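Local coordinates for sugar ABC transporter substrate-binding protein (Treponema pallidum subsp. pallidum, PDB 5U2P) that probably serves as the extracytoplasmic solute-binding component of an ABC transporter, capturing a ligand, perhaps a sugar, for uptake into the cell, at residues A[56-61]-A[331-336]. Numbering follows the deposited sequence.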
ATOM      1  N   LEU A  56      22.086  25.633   2.517  1.00 42.47           N
ATOM      2  CA  LEU A  56      22.126  26.861   3.290  1.00 49.39           C
ATOM      3  C   LEU A  56      22.597  26.600   4.720  1.00 54.21           C
ATOM      4  O   LEU A  56      23.423  27.340   5.246  1.00 46.52           O
ATOM      5  CB  LEU A  56      20.745  27.516   3.290  1.00 48.19           C
ATOM      6  CG  LEU A  56      20.646  28.967   3.760  1.00 71.27           C
ATOM      7  CD1 LEU A  56      21.490  29.884   2.888  1.00 60.41           C
ATOM      8  CD2 LEU A  56      19.191  29.424   3.766  1.00 65.12           C
ATOM      9  N   GLU A  57      22.095  25.528   5.329  1.00 39.49           N
ATOM     10  CA  GLU A  57      22.344  25.254   6.746  1.00 35.51           C
ATOM     11  C   GLU A  57      23.456  24.246   7.005  1.00 51.01           C
ATOM     12  O   GLU A  57      24.104  24.302   8.049  1.00 45.92           O
ATOM     13  CB  GLU A  57      21.057  24.768   7.417  1.00 38.24           C
ATOM     14  CG  GLU A  57      19.881  25.760   7.296  1.00 42.72           C
ATOM     15  CD  GLU A  57      18.614  25.298   8.017  1.00 55.39           C
ATOM     16  OE1 GLU A  57      18.694  24.387   8.863  1.00 51.91           O
ATOM     17  OE2 GLU A  57      17.530  25.850   7.731  1.00 68.52           O
ATOM     18  N   GLU A  58      23.690  23.330   6.072  1.00 30.73           N
ATOM     19  CA  GLU A  58      24.584  22.214   6.345  1.00 26.93           C
ATOM     20  C   GLU A  58      25.847  22.258   5.497  1.00 28.92           C
ATOM     21  O   GLU A  58      26.730  21.395   5.639  1.00 35.31           O
ATOM     22  CB  GLU A  58      23.843  20.884   6.143  1.00 33.72           C
ATOM     23  CG  GLU A  58      22.589  20.761   7.018  1.00 36.81           C
ATOM     24  CD  GLU A  58      22.896  20.806   8.507  1.00 33.07           C
ATOM     25  OE1 GLU A  58      23.938  20.276   8.915  1.00 33.14           O
ATOM     26  OE2 GLU A  58      22.096  21.356   9.284  1.00 32.51           O
ATOM     27  N   GLY A  59      25.915  23.244   4.612  1.00 31.00           N
ATOM     28  CA  GLY A  59      27.067  23.445   3.750  1.00 44.72           C
ATOM     29  C   GLY A  59      27.264  22.288   2.796  1.00 52.75           C
ATOM     30  O   GLY A  59      28.392  21.899   2.491  1.00 37.66           O
ATOM     31  N   ILE A  60      26.163  21.717   2.332  1.00 35.54           N
ATOM     32  CA  ILE A  60      26.240  20.648   1.333  1.00 33.16           C
ATOM     33  C   ILE A  60      25.635  21.191   0.039  1.00 46.47           C
ATOM     34  O   ILE A  60      24.421  21.355  -0.067  1.00 56.92           O
ATOM     35  CB  ILE A  60      25.526  19.366   1.774  1.00 45.71           C
ATOM     36  CG1 ILE A  60      26.133  18.845   3.089  1.00 31.63           C
ATOM     37  CG2 ILE A  60      25.657  18.311   0.687  1.00 38.20           C
ATOM     38  CD1 ILE A  60      25.446  17.635   3.669  1.00 38.71           C
ATOM     39  N   ALA A  61      26.497  21.504  -0.921  1.00 45.00           N
ATOM     40  CA  ALA A  61      26.043  21.940  -2.237  1.00 52.89           C
ATOM     41  C   ALA A  61      25.468  20.752  -3.010  1.00 52.07           C
ATOM     42  O   ALA A  61      26.209  19.871  -3.440  1.00 40.28           O
ATOM     43  CB  ALA A  61      27.181  22.570  -3.006  1.00 42.81           C
ATOM     44  N   ALA A 331      13.082  15.760  12.281  1.00 29.06           N
ATOM     45  CA  ALA A 331      11.696  16.226  12.366  1.00 36.34           C
ATOM     46  C   ALA A 331      11.530  17.596  11.701  1.00 31.27           C
ATOM     47  O   ALA A 331      10.510  17.863  11.057  1.00 28.60           O
ATOM     48  CB  ALA A 331      11.254  16.281  13.816  1.00 36.83           C
ATOM     49  N   ALA A 332      12.546  18.445  11.846  1.00 32.37           N
ATOM     50  CA  ALA A 332      12.525  19.785  11.262  1.00 33.22           C
ATOM     51  C   ALA A 332      12.381  19.740   9.748  1.00 36.02           C
ATOM     52  O   ALA A 332      11.615  20.507   9.155  1.00 29.68           O
ATOM     53  CB  ALA A 332      13.791  20.551  11.642  1.00 38.45           C
ATOM     54  N   TYR A 333      13.124  18.837   9.118  1.00 31.33           N
ATOM     55  CA  TYR A 333      13.067  18.715   7.670  1.00 23.89           C
ATOM     56  C   TYR A 333      11.807  18.004   7.205  1.00 25.99           C
ATOM     57  O   TYR A 333      11.207  18.403   6.209  1.00 28.05           O
ATOM     58  CB  TYR A 333      14.312  18.006   7.161  1.00 20.07           C
ATOM     59  CG  TYR A 333      15.510  18.920   6.972  1.00 21.29           C
ATOM     60  CD1 TYR A 333      16.104  19.568   8.047  1.00 23.08           C
ATOM     61  CD2 TYR A 333      16.043  19.145   5.713  1.00 22.82           C
ATOM     62  CE1 TYR A 333      17.177  20.398   7.865  1.00 27.71           C
ATOM     63  CE2 TYR A 333      17.118  19.976   5.527  1.00 26.54           C
ATOM     64  CZ  TYR A 333      17.685  20.596   6.608  1.00 34.26           C
ATOM     65  OH  TYR A 333      18.772  21.414   6.431  1.00 29.70           O
ATOM     66  N   GLN A 334      11.401  16.954   7.919  1.00 25.15           N
ATOM     67  CA  GLN A 334      10.150  16.283   7.596  1.00 25.44           C
ATOM     68  C   GLN A 334       8.966  17.252   7.707  1.00 23.82           C
ATOM     69  O   GLN A 334       8.059  17.224   6.871  1.00 25.21           O
ATOM     70  CB  GLN A 334       9.919  15.073   8.508  1.00 27.61           C
ATOM     71  CG  GLN A 334      10.870  13.908   8.244  1.00 24.39           C
ATOM     72  CD  GLN A 334      10.745  13.404   6.825  1.00 19.99           C
ATOM     73  OE1 GLN A 334       9.662  13.005   6.392  1.00 20.88           O
ATOM     74  NE2 GLN A 334      11.845  13.457   6.076  1.00 25.44           N
ATOM     75  N   ASN A 335       8.982  18.102   8.728  1.00 27.21           N
ATOM     76  CA  ASN A 335       7.878  19.044   8.922  1.00 30.88           C
ATOM     77  C   ASN A 335       7.801  20.056   7.779  1.00 29.58           C
ATOM     78  O   ASN A 335       6.729  20.316   7.242  1.00 34.92           O
ATOM     79  CB  ASN A 335       8.014  19.749  10.267  1.00 35.50           C
ATOM     80  CG  ASN A 335       7.549  18.883  11.423  1.00 51.54           C
ATOM     81  OD1 ASN A 335       6.620  18.084  11.279  1.00 52.97           O
ATOM     82  ND2 ASN A 335       8.189  19.034  12.575  1.00 44.66           N
ATOM     83  N   SER A 336       8.950  20.582   7.381  1.00 26.69           N
ATOM     84  CA  SER A 336       9.034  21.472   6.234  1.00 39.07           C
ATOM     85  C   SER A 336       8.596  20.774   4.953  1.00 39.50           C
ATOM     86  O   SER A 336       7.786  21.294   4.186  1.00 31.84           O
ATOM     87  CB  SER A 336      10.463  21.999   6.102  1.00 46.82           C
ATOM     88  OG  SER A 336      10.609  22.809   4.955  1.00 67.30           O
TER
HETATM   89  O   HOH W   1      19.807  22.173   8.874  1.00 32.26           O
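Glu-57, in the last turn of helix 45-58, reaches out beside the phenol of Tyr-333. Its chain and the tyrosine's run alongside each other but point opposite ways, leaving OE1 3.8 Å from Tyr-333 OH with the carboxylate and ring planes turned 70° apart. That gap is too long for a hydrogen bond, and a water fills the role instead: it donates to Glu-57 OE1 at 2.5 Å. One residue on, Glu-58 CG lies out past the hydroxyl end of the phenol, 3.9 Å from Tyr-333 OH, and the lines from OH to it and to Glu-57 OE1 are roughly at right angles. The chain then bends, with CD turned back to -61° at chi2, which brings OE2 within 2.5 Å of the same water for its second donated bond. The water sits in the plane of the tyrosine ring, at its edge, 2.8 Å from Tyr-333 OH, so three side chains share one solvent molecule. Donating to both carboxylates, it probably eases the repulsion between them. In a solute-binding protein of this kind, built from two lobes, the contact belongs to the lobe containing the N-terminal strand 33-39: it joins the end of the first helix to helix 331-337, a partner from much later in the chain. Tyr-333 is the buried member, its ring in a cation-pi contact with Lys-53, one helical turn before Glu-57, and resting also on Leu-54, Val-327 and Leu-328. The glutamates are the more exposed side. Past them, Gly-59 leaves the helix with positive phi (64°), and the chain continues through Ile-60 into strand 61-67, where Ala-61 pairs through its backbone with Val-32 and Leu-34.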